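PDB 1SFS: hypothetical protein, which is of unknown function but carries a glycoside hydrolase-like domain and may act as a bacterial lysozyme. Local coordinates for residues 164-168 and 206-210; 121-125 and 181-185; 55-61 and 84-90. One frame throughout, in Å; residues are numbered along the deposited sequence.

From the N terminus, contact 3 comes first: strands 55-59 and 84-89 pair side by side, closing the loop that carries helix 72-80. It is complete before contact 2 opens at strand 122-126. Contact 1 then opens on helix 163-173, contact 2 closes at strand 182-185, and contact 1 closes in the 206-210 loop, so contacts 1 and 2 cross along the chain. Contacts 3 and 2 meet within one sheet, where Phe124 hydrogen-bonds, probably, to the backbone of Pro87 and Tyr89. Contacts 2 and 1 meet at Ile183, whose side chain packs outward against Tyr167, Pro206 and Ala210. Contacts 1 and 3 stay about 15 Å apart at their nearest atoms.

Contact 1: 164-168 and 206-210; sequences AAAYC and PPCSA
Tyr167 and Cys168, neighbours on one helix, grip the 206-210 loop in two quite different ways. The covalent grip is the disulfide between Cys168 SG and Cys208 SG, its two halves twisted to a left-handed chi3 of -93°. The other runs through the phenol of Tyr167. With CG swung opposite its own backbone N (chi1 174°), the ring extends away from the helix and along the loop, and its hydroxyl donates a hydrogen bond of 2.7 Å from Tyr167 OH to Ser209 O. The acceptor sits at the edge of the ring, nearly in the ring plane, and the hydroxyl in turn lies in the carbonyl plane, on a lone pair of the oxygen, so the bond helps hold the phenol's direction.

The ring is flanked on both sides of its plane. On one side comes Cys208, with its SG 3.5 Å from Tyr167 CE2, a sulfur-aromatic contact that approaches obliquely, neither over the face nor at the edge. On the other side is Pro206, whose CG lies 3.7 Å from Tyr167 CD2, the proline and the ring crossing at a slant; Ala210 CB follows on this same side near the phenol end, 4.0 Å from Tyr167 CZ. One turn back along the helix, Ala164 CB reaches Pro207 CD at 4.1 Å, and Cys168 SG lies 3.7 Å from that same CD, so the second proline fills the angle between helix and disulfide.

Ile138 of helix 135-145 and Val177 of helix 176-180 also touch Tyr167, burying the ring. The disulfide is a cross-link on the outside of the glycoside hydrolase-like domain, tying residues 206-210, in the long connection between strands 182-185 and 211-218, to helix 163-173.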
# COMPACT_ATOMS: atom_id res chain seq x y z
N ALA A 164 -4.70 10.65 -10.37
CA ALA A 164 -3.71 11.72 -10.35
C ALA A 164 -4.37 13.11 -10.27
O ALA A 164 -3.90 13.95 -9.49
CB ALA A 164 -2.81 11.62 -11.56
N ALA A 165 -5.40 13.35 -11.04
CA ALA A 165 -6.06 14.65 -11.00
C ALA A 165 -6.72 14.86 -9.66
O ALA A 165 -6.72 15.99 -9.13
CB ALA A 165 -7.03 14.81 -12.17
N ALA A 166 -7.37 13.83 -9.09
CA ALA A 166 -8.01 13.95 -7.80
C ALA A 166 -7.00 14.30 -6.71
O ALA A 166 -7.25 15.13 -5.85
CB ALA A 166 -8.75 12.65 -7.48
N TYR A 167 -5.86 13.60 -6.73
CA TYR A 167 -4.81 13.83 -5.79
C TYR A 167 -4.28 15.25 -5.90
O TYR A 167 -4.11 15.95 -4.91
CB TYR A 167 -3.67 12.77 -5.99
CG TYR A 167 -2.48 13.06 -5.13
CD1 TYR A 167 -2.43 12.71 -3.78
CD2 TYR A 167 -1.40 13.75 -5.67
CE1 TYR A 167 -1.31 13.03 -3.01
CE2 TYR A 167 -0.32 14.09 -4.90
CZ TYR A 167 -0.27 13.72 -3.57
OH TYR A 167 0.79 14.08 -2.76
N CYS A 168 -3.99 15.70 -7.13
CA CYS A 168 -3.42 17.05 -7.29
C CYS A 168 -4.44 18.11 -6.89
O CYS A 168 -4.03 19.13 -6.30
CB CYS A 168 -2.85 17.25 -8.65
SG CYS A 168 -1.36 16.22 -8.95
N PRO A 206 2.26 11.42 -9.67
CA PRO A 206 1.31 12.45 -10.12
C PRO A 206 2.05 13.72 -10.42
O PRO A 206 3.18 13.92 -9.97
CB PRO A 206 0.42 12.63 -8.93
CG PRO A 206 1.26 12.27 -7.77
CD PRO A 206 2.13 11.14 -8.23
N PRO A 207 1.44 14.64 -11.18
CA PRO A 207 2.14 15.86 -11.61
C PRO A 207 2.11 16.97 -10.59
O PRO A 207 1.97 18.12 -11.00
CB PRO A 207 1.40 16.19 -12.89
CG PRO A 207 0.02 15.75 -12.66
CD PRO A 207 0.14 14.50 -11.86
N CYS A 208 2.22 16.68 -9.34
CA CYS A 208 2.29 17.65 -8.26
C CYS A 208 3.08 17.03 -7.10
O CYS A 208 3.47 15.86 -7.16
CB CYS A 208 0.91 18.08 -7.86
SG CYS A 208 -0.09 16.72 -7.21
N SER A 209 3.26 17.78 -6.01
CA SER A 209 4.05 17.34 -4.88
C SER A 209 3.54 16.02 -4.31
O SER A 209 2.34 15.89 -4.01
CB SER A 209 3.91 18.38 -3.74
OG SER A 209 4.75 18.02 -2.65
N ALA A 210 4.45 15.08 -4.10
CA ALA A 210 4.10 13.81 -3.52
C ALA A 210 5.32 13.12 -2.93
O ALA A 210 6.44 13.36 -3.31
CB ALA A 210 3.50 12.91 -4.55

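Contact 2: 121-125 and 181-185; sequences KLLFA and AVIWS
Different first torsions aim Phe124 and Trp184 at each other. At Phe124 CG stands opposite the carbonyl carbon (chi1 -77°), whereas at Trp184 it stands opposite the backbone N (chi1 179°), and from there the indole reaches over the phenyl ring. The two form a T-shaped, edge-to-face pair: the six-membered ring of Trp184 turns its edge to a face of Phe124, with the planes at 88°. Trp184 CE3 makes the approach, 4.0 Å above the plane of the Phe124 ring and displaced toward its rim. Behind it Trp184 CB closes on Phe124 CE1 at 3.6 Å, so the root of the indole side chain is packed as well as its ring.

No hydrogen bond joins the two segments. Strands 122-125 and 182-185 are not neighbours in the sheet; strand 151-156 lies between them, and their axes come within 8.4 Å at an angle of 50°. The side chains therefore meet across the curved inner surface of the closed sheet, consistent with the (beta/alpha)8-like barrel expected of a glycoside hydrolase-like domain, and together they fill part of its core.

Val182 forms the other half of the contact. Its CG1 lies 4.1 Å from Phe124 CZ, while Leu122 crosses it at about a right angle and sets CD2 3.8 Å from Val182 CB. Without the phenyl ring of Phe124, as with an alanine here, the Trp184 edge would probably lose the face it packs on and a gap would open beside Val182. The indole has other holds: Trp184 NE1 hydrogen-bonds to Asn229 OD1, and Tyr155 makes a second edge-to-face pair with it. Leu122 also touches Leu235 and Phe238.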
# COMPACT_ATOMS: atom_id res chain seq x y z
N LYS A 121 2.30 4.60 11.91
CA LYS A 121 2.48 3.64 10.82
C LYS A 121 1.51 3.95 9.70
O LYS A 121 0.39 4.44 9.94
CB LYS A 121 2.32 2.24 11.32
CG LYS A 121 3.24 1.79 12.42
CD LYS A 121 4.69 1.85 12.05
CE LYS A 121 5.56 1.37 13.21
NZ LYS A 121 7.00 1.55 12.82
N LEU A 122 1.93 3.69 8.47
CA LEU A 122 1.11 3.88 7.28
C LEU A 122 0.03 2.83 7.13
O LEU A 122 0.27 1.63 7.35
CB LEU A 122 2.01 3.82 6.05
CG LEU A 122 2.79 5.09 5.75
CD1 LEU A 122 4.01 4.81 4.92
CD2 LEU A 122 1.89 6.11 5.07
N LEU A 123 -1.13 3.26 6.66
CA LEU A 123 -2.21 2.40 6.17
C LEU A 123 -2.50 2.81 4.73
O LEU A 123 -2.81 4.00 4.51
CB LEU A 123 -3.47 2.49 7.01
CG LEU A 123 -3.31 2.29 8.51
CD1 LEU A 123 -4.62 2.51 9.22
CD2 LEU A 123 -2.73 0.93 8.87
N PHE A 124 -2.40 1.92 3.78
CA PHE A 124 -2.58 2.26 2.36
C PHE A 124 -3.97 1.96 1.87
O PHE A 124 -4.42 0.82 1.93
CB PHE A 124 -1.58 1.52 1.49
CG PHE A 124 -0.19 2.11 1.55
CD1 PHE A 124 0.23 2.99 0.57
CD2 PHE A 124 0.69 1.82 2.59
CE1 PHE A 124 1.47 3.60 0.63
CE2 PHE A 124 1.93 2.43 2.65
CZ PHE A 124 2.32 3.30 1.67
N ALA A 125 -4.64 2.93 1.27
CA ALA A 125 -5.90 2.72 0.57
C ALA A 125 -5.65 2.15 -0.80
O ALA A 125 -4.89 2.72 -1.57
CB ALA A 125 -6.63 4.04 0.45
N ALA A 181 0.45 12.35 3.03
CA ALA A 181 0.22 11.13 2.26
C ALA A 181 1.51 10.58 1.68
O ALA A 181 2.40 11.32 1.24
CB ALA A 181 -0.77 11.35 1.13
N VAL A 182 1.58 9.26 1.62
CA VAL A 182 2.62 8.52 0.93
C VAL A 182 1.98 7.70 -0.17
O VAL A 182 0.98 7.02 0.08
CB VAL A 182 3.42 7.64 1.90
CG1 VAL A 182 4.43 6.79 1.18
CG2 VAL A 182 4.08 8.50 2.96
N ILE A 183 2.52 7.79 -1.38
CA ILE A 183 2.00 7.06 -2.51
C ILE A 183 2.84 5.81 -2.79
O ILE A 183 4.07 5.85 -2.81
CB ILE A 183 1.92 7.96 -3.77
CG1 ILE A 183 0.91 9.10 -3.54
CG2 ILE A 183 1.57 7.17 -5.02
CD1 ILE A 183 0.83 10.10 -4.68
N TRP A 184 2.11 4.73 -3.02
CA TRP A 184 2.58 3.48 -3.57
C TRP A 184 2.07 3.44 -5.01
O TRP A 184 0.87 3.28 -5.23
CB TRP A 184 2.05 2.32 -2.72
CG TRP A 184 2.43 0.94 -3.16
CD1 TRP A 184 3.22 0.52 -4.19
CD2 TRP A 184 1.97 -0.23 -2.49
NE1 TRP A 184 3.29 -0.85 -4.19
CE2 TRP A 184 2.54 -1.34 -3.19
CE3 TRP A 184 1.15 -0.44 -1.39
CZ2 TRP A 184 2.29 -2.66 -2.79
CZ3 TRP A 184 0.91 -1.74 -1.03
CH2 TRP A 184 1.47 -2.82 -1.73
N SER A 185 2.97 3.65 -5.96
CA SER A 185 2.58 3.76 -7.35
C SER A 185 2.57 2.42 -8.04
O SER A 185 3.54 1.65 -7.91
CB SER A 185 3.58 4.69 -8.06
OG SER A 185 3.22 4.76 -9.42

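Contact 3: 55-61 and 84-90; sequences FWGRYLS and KVLPIYN
Tyr59 and Ile88 pack face to methyl: Ile88 CD1 sits over one face of the phenol in a CH-pi contact, 4.1 Å from the ring centroid, while Ile88 CG2 reaches Tyr59 CE2 at 3.6 Å. The isoleucine can do both because CG1 and CG2 branch to either side of CB, CG1 opposite the carbonyl carbon (chi1 -51°). Asn90 crosses the same ring, with CG 3.4 Å from Tyr59 CD2 and the amide turned 40° from the ring plane. Beyond the strand end, Leu60 CD2 packs on Pro87 CB at 3.9 Å.

Beneath these side chains runs a parallel pairing, the two strands of a beta-alpha-beta crossover through helix 72-80. Trp56, Arg58 and Leu60 each donate an N-H to the other strand, and Leu86 and Ile88 donate back; the bond from Trp56 N to Lys84 O is 2.8 Å long. Past the strands a water links Ser61 OG, at 2.8 Å, with Asn90 N.

Further out, Ser67 OG holds Asn90 ND2, Glu74 forms a salt bridge with Arg58, and Ser34 OG takes the indole N-H of Trp56.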
# COMPACT_ATOMS: atom_id res chain seq x y z
N PHE A 55 9.86 -5.95 3.04
CA PHE A 55 8.51 -5.59 3.40
C PHE A 55 7.57 -6.48 2.60
O PHE A 55 7.96 -7.00 1.54
CB PHE A 55 8.21 -4.10 3.20
CG PHE A 55 8.39 -3.63 1.76
CD1 PHE A 55 7.30 -3.62 0.90
CD2 PHE A 55 9.62 -3.23 1.29
CE1 PHE A 55 7.47 -3.21 -0.41
CE2 PHE A 55 9.78 -2.81 -0.04
CZ PHE A 55 8.70 -2.79 -0.88
N TRP A 56 6.36 -6.62 3.12
CA TRP A 56 5.37 -7.52 2.52
C TRP A 56 4.02 -6.85 2.63
O TRP A 56 3.49 -6.67 3.74
CB TRP A 56 5.42 -8.88 3.18
CG TRP A 56 4.80 -9.99 2.36
CD1 TRP A 56 3.57 -10.02 1.78
CD2 TRP A 56 5.41 -11.25 2.05
NE1 TRP A 56 3.39 -11.19 1.11
CE2 TRP A 56 4.49 -11.96 1.26
CE3 TRP A 56 6.65 -11.82 2.32
CZ2 TRP A 56 4.78 -13.24 0.78
CZ3 TRP A 56 6.93 -13.09 1.84
CH2 TRP A 56 6.00 -13.78 1.08
N GLY A 57 3.43 -6.46 1.51
CA GLY A 57 2.11 -5.86 1.47
C GLY A 57 1.03 -6.92 1.72
O GLY A 57 1.02 -7.96 1.09
N ARG A 58 0.15 -6.60 2.65
CA ARG A 58 -0.90 -7.50 3.08
C ARG A 58 -2.14 -6.70 3.42
O ARG A 58 -2.09 -5.52 3.76
CB ARG A 58 -0.46 -8.30 4.31
CG ARG A 58 0.59 -9.36 4.00
CD ARG A 58 0.03 -10.52 3.14
NE ARG A 58 -0.98 -11.22 3.92
CZ ARG A 58 -2.28 -11.21 3.74
NH1 ARG A 58 -2.83 -10.66 2.63
NH2 ARG A 58 -3.05 -11.76 4.65
N TYR A 59 -3.29 -7.38 3.37
CA TYR A 59 -4.59 -6.73 3.49
C TYR A 59 -5.11 -6.75 4.89
O TYR A 59 -5.07 -7.76 5.61
CB TYR A 59 -5.58 -7.39 2.48
CG TYR A 59 -5.12 -7.14 1.10
CD1 TYR A 59 -4.19 -7.97 0.48
CD2 TYR A 59 -5.49 -5.99 0.41
CE1 TYR A 59 -3.71 -7.69 -0.79
CE2 TYR A 59 -5.04 -5.71 -0.85
CZ TYR A 59 -4.16 -6.55 -1.47
OH TYR A 59 -3.65 -6.30 -2.71
N LEU A 60 -5.70 -5.63 5.32
CA LEU A 60 -6.26 -5.46 6.65
C LEU A 60 -7.52 -6.28 6.90
O LEU A 60 -7.81 -6.55 8.08
CB LEU A 60 -6.55 -3.99 6.91
CG LEU A 60 -5.31 -3.12 7.13
CD1 LEU A 60 -5.68 -1.65 7.05
CD2 LEU A 60 -4.65 -3.38 8.47
N SER A 61 -8.25 -6.60 5.86
CA SER A 61 -9.51 -7.33 6.03
C SER A 61 -9.73 -8.25 4.84
O SER A 61 -9.08 -8.18 3.77
CB SER A 61 -10.64 -6.36 6.29
OG SER A 61 -10.88 -5.57 5.15
N LYS A 84 8.96 -6.21 7.29
CA LYS A 84 7.97 -5.22 7.68
C LYS A 84 6.62 -5.50 7.01
O LYS A 84 6.59 -5.81 5.82
CB LYS A 84 8.45 -3.84 7.25
CG LYS A 84 9.67 -3.31 7.92
CD LYS A 84 9.38 -2.82 9.32
CE LYS A 84 10.59 -2.36 10.10
NZ LYS A 84 10.11 -1.44 11.18
N VAL A 85 5.53 -5.36 7.75
CA VAL A 85 4.20 -5.46 7.18
C VAL A 85 3.82 -4.13 6.54
O VAL A 85 3.97 -3.08 7.19
CB VAL A 85 3.18 -5.82 8.28
CG1 VAL A 85 1.80 -5.93 7.66
CG2 VAL A 85 3.59 -7.07 9.03
N LEU A 86 3.32 -4.14 5.32
CA LEU A 86 2.86 -2.97 4.56
C LEU A 86 1.33 -3.08 4.43
O LEU A 86 0.84 -3.82 3.56
CB LEU A 86 3.66 -2.99 3.24
CG LEU A 86 3.17 -2.12 2.08
CD1 LEU A 86 3.10 -0.70 2.60
CD2 LEU A 86 4.03 -2.20 0.83
N PRO A 87 0.55 -2.47 5.35
CA PRO A 87 -0.88 -2.75 5.41
C PRO A 87 -1.71 -2.04 4.39
O PRO A 87 -1.49 -0.85 4.15
CB PRO A 87 -1.27 -2.28 6.85
CG PRO A 87 -0.02 -1.83 7.49
CD PRO A 87 0.96 -1.56 6.41
N ILE A 88 -2.68 -2.73 3.81
CA ILE A 88 -3.52 -2.24 2.75
C ILE A 88 -4.97 -2.41 3.12
O ILE A 88 -5.38 -3.49 3.54
CB ILE A 88 -3.27 -3.05 1.45
CG1 ILE A 88 -1.82 -3.15 1.09
CG2 ILE A 88 -4.09 -2.46 0.31
CD1 ILE A 88 -1.50 -4.26 0.11
N TYR A 89 -5.77 -1.36 2.97
CA TYR A 89 -7.22 -1.41 3.15
C TYR A 89 -7.90 -1.44 1.78
O TYR A 89 -7.70 -0.47 1.04
CB TYR A 89 -7.67 -0.20 3.99
CG TYR A 89 -9.17 -0.22 4.18
CD1 TYR A 89 -9.74 -1.15 5.06
CD2 TYR A 89 -10.00 0.65 3.48
CE1 TYR A 89 -11.11 -1.18 5.24
CE2 TYR A 89 -11.38 0.57 3.69
CZ TYR A 89 -11.92 -0.33 4.55
OH TYR A 89 -13.29 -0.35 4.74
N ASN A 90 -8.67 -2.49 1.47
CA ASN A 90 -9.25 -2.68 0.15
C ASN A 90 -10.72 -3.05 0.18
O ASN A 90 -11.22 -3.56 -0.82
CB ASN A 90 -8.49 -3.73 -0.65
CG ASN A 90 -8.71 -5.14 -0.18
OD1 ASN A 90 -8.95 -5.35 0.99
ND2 ASN A 90 -8.64 -6.08 -1.07
O HOH W 1 -8.78 -4.65 3.58